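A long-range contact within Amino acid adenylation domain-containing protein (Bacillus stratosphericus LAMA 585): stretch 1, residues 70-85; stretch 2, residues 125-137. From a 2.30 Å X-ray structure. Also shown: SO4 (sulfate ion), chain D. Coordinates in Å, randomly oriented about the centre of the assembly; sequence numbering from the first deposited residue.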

# COMPACT_ATOMS: atom_id res chain seq x y z
N PRO A 70 -5.29 21.68 -13.69
CA PRO A 70 -5.31 20.31 -14.19
C PRO A 70 -6.58 20.02 -14.98
O PRO A 70 -7.62 20.66 -14.81
CB PRO A 70 -5.25 19.46 -12.91
CG PRO A 70 -5.88 20.32 -11.88
CD PRO A 70 -5.53 21.74 -12.24
N VAL A 71 -6.47 19.03 -15.86
CA VAL A 71 -7.58 18.57 -16.69
C VAL A 71 -7.59 17.05 -16.65
O VAL A 71 -6.57 16.42 -16.94
CB VAL A 71 -7.47 19.08 -18.14
CG1 VAL A 71 -8.67 18.61 -18.95
CG2 VAL A 71 -7.36 20.59 -18.16
N PHE A 72 -8.74 16.48 -16.32
CA PHE A 72 -8.87 15.05 -16.09
C PHE A 72 -9.31 14.37 -17.38
O PHE A 72 -10.45 14.55 -17.82
CB PHE A 72 -9.86 14.79 -14.96
CG PHE A 72 -9.65 13.48 -14.26
CD1 PHE A 72 -8.89 13.42 -13.10
CD2 PHE A 72 -10.22 12.31 -14.74
CE1 PHE A 72 -8.70 12.22 -12.45
CE2 PHE A 72 -10.03 11.11 -14.08
CZ PHE A 72 -9.27 11.06 -12.93
N PHE A 73 -8.42 13.60 -17.99
CA PHE A 73 -8.71 12.95 -19.26
C PHE A 73 -9.43 11.62 -19.04
O PHE A 73 -9.00 10.79 -18.24
CB PHE A 73 -7.42 12.70 -20.05
CG PHE A 73 -6.88 13.92 -20.75
CD1 PHE A 73 -7.22 15.19 -20.33
CD2 PHE A 73 -6.04 13.78 -21.84
CE1 PHE A 73 -6.73 16.30 -20.98
CE2 PHE A 73 -5.55 14.89 -22.50
CZ PHE A 73 -5.89 16.15 -22.07
N GLN A 74 -10.53 11.43 -19.77
CA GLN A 74 -11.32 10.19 -19.75
C GLN A 74 -11.76 9.93 -21.19
O GLN A 74 -12.86 10.33 -21.59
CB GLN A 74 -12.50 10.29 -18.79
CG GLN A 74 -12.11 10.18 -17.33
CD GLN A 74 -11.71 8.77 -16.95
OE1 GLN A 74 -12.54 7.98 -16.49
NE2 GLN A 74 -10.44 8.43 -17.14
N PHE A 75 -10.90 9.27 -21.96
CA PHE A 75 -11.08 9.14 -23.40
C PHE A 75 -11.13 7.68 -23.81
O PHE A 75 -10.46 6.83 -23.23
CB PHE A 75 -9.94 9.84 -24.16
CG PHE A 75 -10.02 11.33 -24.11
CD1 PHE A 75 -10.93 12.01 -24.90
CD2 PHE A 75 -9.19 12.05 -23.27
CE1 PHE A 75 -11.01 13.39 -24.85
CE2 PHE A 75 -9.26 13.43 -23.22
CZ PHE A 75 -10.17 14.10 -24.01
N SER A 76 -11.96 7.41 -24.83
CA SER A 76 -11.90 6.19 -25.60
C SER A 76 -11.33 6.41 -27.00
O SER A 76 -10.88 5.45 -27.62
CB SER A 76 -13.29 5.56 -25.72
OG SER A 76 -14.19 6.44 -26.37
N SER A 77 -11.34 7.65 -27.49
CA SER A 77 -10.88 7.96 -28.83
C SER A 77 -9.45 8.51 -28.77
O SER A 77 -9.19 9.49 -28.08
CB SER A 77 -11.80 8.99 -29.49
OG SER A 77 -11.12 9.65 -30.55
N ASN A 78 -8.55 7.87 -29.52
CA ASN A 78 -7.19 8.39 -29.66
C ASN A 78 -7.20 9.79 -30.27
O ASN A 78 -6.47 10.68 -29.82
CB ASN A 78 -6.35 7.45 -30.51
CG ASN A 78 -6.01 6.16 -29.79
OD1 ASN A 78 -5.79 6.16 -28.57
ND2 ASN A 78 -5.97 5.06 -30.53
N HIS A 79 -8.02 9.99 -31.31
CA HIS A 79 -8.08 11.29 -31.97
C HIS A 79 -8.43 12.40 -30.98
O HIS A 79 -7.75 13.43 -30.92
CB HIS A 79 -9.09 11.25 -33.11
CG HIS A 79 -9.33 12.58 -33.76
ND1 HIS A 79 -8.59 13.03 -34.83
CD2 HIS A 79 -10.23 13.55 -33.49
CE1 HIS A 79 -9.02 14.23 -35.19
NE2 HIS A 79 -10.02 14.57 -34.39
N ALA A 80 -9.49 12.20 -30.20
CA ALA A 80 -9.90 13.22 -29.25
C ALA A 80 -8.86 13.42 -28.15
O ALA A 80 -8.64 14.54 -27.69
CB ALA A 80 -11.26 12.86 -28.65
N MET A 81 -8.20 12.33 -27.72
CA MET A 81 -7.26 12.44 -26.60
C MET A 81 -5.98 13.14 -27.03
O MET A 81 -5.49 14.04 -26.33
CB MET A 81 -6.95 11.06 -26.04
CG MET A 81 -5.84 11.07 -24.98
SD MET A 81 -5.94 9.67 -23.84
CE MET A 81 -6.11 8.30 -24.98
N VAL A 82 -5.40 12.72 -28.16
CA VAL A 82 -4.23 13.40 -28.71
C VAL A 82 -4.51 14.88 -28.88
O VAL A 82 -3.70 15.74 -28.52
CB VAL A 82 -3.82 12.75 -30.05
CG1 VAL A 82 -2.82 13.63 -30.78
CG2 VAL A 82 -3.25 11.36 -29.82
N THR A 83 -5.68 15.21 -29.44
CA THR A 83 -6.02 16.61 -29.66
C THR A 83 -6.21 17.34 -28.34
O THR A 83 -5.75 18.48 -28.17
CB THR A 83 -7.29 16.72 -30.51
OG1 THR A 83 -7.08 16.06 -31.76
CG2 THR A 83 -7.67 18.17 -30.76
N ALA A 84 -6.89 16.70 -27.39
CA ALA A 84 -7.10 17.31 -26.08
C ALA A 84 -5.78 17.53 -25.36
O ALA A 84 -5.60 18.53 -24.65
CB ALA A 84 -8.03 16.44 -25.24
N PHE A 85 -4.84 16.59 -25.51
CA PHE A 85 -3.54 16.73 -24.86
C PHE A 85 -2.81 17.97 -25.35
O PHE A 85 -2.24 18.73 -24.55
CB PHE A 85 -2.70 15.48 -25.12
CG PHE A 85 -1.29 15.59 -24.62
CD1 PHE A 85 -0.97 15.26 -23.31
CD2 PHE A 85 -0.27 16.01 -25.46
CE1 PHE A 85 0.33 15.36 -22.85
CE2 PHE A 85 1.03 16.11 -25.01
CZ PHE A 85 1.33 15.78 -23.70
N LEU A 125 -11.97 19.81 -14.26
CA LEU A 125 -12.83 19.49 -15.38
C LEU A 125 -12.43 18.14 -15.96
O LEU A 125 -11.25 17.88 -16.20
CB LEU A 125 -12.74 20.57 -16.45
CG LEU A 125 -13.38 20.24 -17.81
CD1 LEU A 125 -14.89 20.15 -17.68
CD2 LEU A 125 -12.98 21.27 -18.86
N ILE A 126 -13.41 17.28 -16.17
CA ILE A 126 -13.18 16.01 -16.84
C ILE A 126 -13.45 16.20 -18.32
O ILE A 126 -14.51 16.70 -18.72
CB ILE A 126 -14.07 14.89 -16.25
CG1 ILE A 126 -13.80 14.74 -14.75
CG2 ILE A 126 -13.81 13.58 -16.99
CD1 ILE A 126 -14.71 13.74 -14.05
N LEU A 127 -12.47 15.82 -19.14
CA LEU A 127 -12.53 15.93 -20.59
C LEU A 127 -12.61 14.53 -21.17
O LEU A 127 -11.82 13.66 -20.78
CB LEU A 127 -11.30 16.67 -21.11
CG LEU A 127 -11.45 17.58 -22.32
CD1 LEU A 127 -12.53 18.62 -22.10
CD2 LEU A 127 -10.11 18.26 -22.58
N THR A 128 -13.55 14.31 -22.09
CA THR A 128 -13.86 12.96 -22.53
C THR A 128 -14.40 13.01 -23.96
O THR A 128 -14.33 14.04 -24.64
CB THR A 128 -14.86 12.30 -21.57
OG1 THR A 128 -15.34 11.08 -22.14
CG2 THR A 128 -16.03 13.23 -21.30
N ASP A 129 -14.92 11.87 -24.40
CA ASP A 129 -15.51 11.68 -25.72
C ASP A 129 -17.02 11.81 -25.68
O ASP A 129 -17.66 11.70 -24.63
CB ASP A 129 -15.16 10.30 -26.26
CG ASP A 129 -13.71 10.14 -26.55
OD1 ASP A 129 -13.10 11.12 -27.01
OD2 ASP A 129 -13.18 9.03 -26.31
N ASP A 130 -17.61 12.01 -26.87
CA ASP A 130 -19.06 11.91 -26.98
C ASP A 130 -19.54 10.50 -26.64
O ASP A 130 -20.61 10.33 -26.05
CB ASP A 130 -19.51 12.31 -28.38
CG ASP A 130 -19.51 13.82 -28.59
OD1 ASP A 130 -19.95 14.55 -27.69
OD2 ASP A 130 -19.07 14.26 -29.67
N SER A 131 -18.74 9.48 -26.99
CA SER A 131 -19.10 8.10 -26.69
C SER A 131 -19.02 7.77 -25.20
O SER A 131 -19.53 6.72 -24.80
CB SER A 131 -18.20 7.15 -27.48
OG SER A 131 -16.88 7.16 -26.97
N LEU A 132 -18.39 8.62 -24.39
CA LEU A 132 -18.25 8.37 -22.96
C LEU A 132 -18.92 9.41 -22.07
O LEU A 132 -19.10 9.14 -20.88
CB LEU A 132 -16.77 8.32 -22.55
CG LEU A 132 -15.98 7.04 -22.84
CD1 LEU A 132 -14.54 7.24 -22.39
CD2 LEU A 132 -16.59 5.84 -22.16
N ILE A 133 -19.28 10.58 -22.60
CA ILE A 133 -19.70 11.67 -21.72
C ILE A 133 -20.93 11.28 -20.92
O ILE A 133 -21.07 11.69 -19.76
CB ILE A 133 -19.94 12.96 -22.54
CG1 ILE A 133 -20.22 14.13 -21.59
CG2 ILE A 133 -21.08 12.77 -23.52
CD1 ILE A 133 -20.22 15.48 -22.27
N GLU A 134 -21.82 10.49 -21.50
CA GLU A 134 -22.99 10.03 -20.75
C GLU A 134 -22.56 9.17 -19.56
O GLU A 134 -23.00 9.39 -18.43
CB GLU A 134 -23.93 9.25 -21.67
N GLU A 135 -21.70 8.18 -19.81
CA GLU A 135 -21.18 7.35 -18.73
C GLU A 135 -20.45 8.19 -17.69
O GLU A 135 -20.72 8.11 -16.49
CB GLU A 135 -20.26 6.27 -19.30
CG GLU A 135 -20.94 5.30 -20.25
CD GLU A 135 -19.95 4.48 -21.06
OE1 GLU A 135 -19.83 4.72 -22.28
OE2 GLU A 135 -19.28 3.59 -20.47
N VAL A 136 -19.50 9.01 -18.14
CA VAL A 136 -18.69 9.79 -17.21
C VAL A 136 -19.56 10.71 -16.37
O VAL A 136 -19.25 10.97 -15.20
CB VAL A 136 -17.61 10.59 -17.98
CG1 VAL A 136 -16.93 11.58 -17.05
CG2 VAL A 136 -16.60 9.65 -18.61
N GLN A 137 -20.65 11.22 -16.93
CA GLN A 137 -21.55 12.07 -16.16
C GLN A 137 -22.23 11.31 -15.03
O GLN A 137 -22.64 11.93 -14.04
CB GLN A 137 -22.61 12.70 -17.07
CG GLN A 137 -22.09 13.90 -17.87
CD GLN A 137 -23.10 14.41 -18.90
OE1 GLN A 137 -23.97 13.67 -19.35
NE2 GLN A 137 -22.97 15.68 -19.26
S SO4 D . -10.04 7.12 -32.75
O1 SO4 D . -11.20 7.76 -32.19
O2 SO4 D . -9.49 6.16 -31.83
O3 SO4 D . -9.05 8.11 -33.04
O4 SO4 D . -10.38 6.44 -33.96
O HOH W 1 -9.87 21.87 -14.26

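This contact is a pair of neighbouring parallel β-strands, extended at their C-terminal ends by an aspartate that binds the loop leading into a helix.

Strand 70-74 runs beside strand 125-128, with an angle of 34° between their directions. Three backbone hydrogen bonds hold the pair. Phe72 N donates to Leu125 O at 2.9 Å, and Leu127 N donates to Phe72 O at 2.7 Å. Gln74 N then donates to Leu127 O at 2.8 Å. Phe72 thus uses both its NH and its carbonyl on the same neighbour, bonding to the residues before and after Ile126, as parallel pairing requires. Near the start of the pair, Pro70 O and Leu125 N are 4.5 Å apart, too far for a direct bond. A water bridges them: it donates to Pro70 O at 2.6 Å and accepts from Leu125 N at 2.9 Å.

Side chains alternate between the two faces of the sheet. Val71, Phe73, Leu125 and Leu127 share one face. Leu127 has the largest area covered by the other stretch. Its CB lies 3.9 Å from Val71 CG1 and 4.0 Å from Phe75 CZ. Its CD2 lies 3.8 Å from Ala84 CB and 4.2 Å from Phe73 CE1. A branched apolar side chain suits this place, because it meets both strand and helix residues. Ala84 points toward the other stretch, and its small methyl group packs directly on the leucine.

Phe72, Gln74, Ile126 and Thr128 lie on the other face. Phe72 CB meets Ile126 CG1 at 3.9 Å, while the end of the Phe72 side chain leads away. Gln74 packs its aliphatic part against the second stretch, with CG 3.8 Å from Ile126 CG2 and CB 4.2 Å from Val136 CG2. Its amide is satisfied: NE2 donates to Phe73 O at 3.0 Å, and both amide ends also find partners elsewhere in the structure.

The Phe75 ring lies against the backbone of the second stretch. Thr128 CA sits over its face, 4.1 Å from the ring centroid. Asp129 OD1 approaches the ring edge, 3.2 Å from Phe75 CD1.

Asp129 is the polar centre of the contact. Its OD2 accepts from Ser76 N at 2.5 Å, Ser76 OG at 2.8 Å and Ser77 N at 2.6 Å. A carboxylate suits this place because its oxygens only accept, and its negative charge favours the three donors gathered at OD2. OD1 is buried without a polar partner and lies 3.0 Å from Ala80 CB. Nearby, Leu132 CD1 covers the turn, 3.6 Å from Ser76 N and 3.9 Å from Ser76 CB.

Ser77 caps the helix that follows: its OG accepts from Ala80 N at 3.0 Å. The same OG donates to sulfate O1 at 2.5 Å. The sulfate, probably from the crystallisation liquor, also accepts from Asn78 N through O2 at 3.0 Å and from His79 N through O3 at 2.8 Å. Together the two stretches bury 656 Å², summed over both sides.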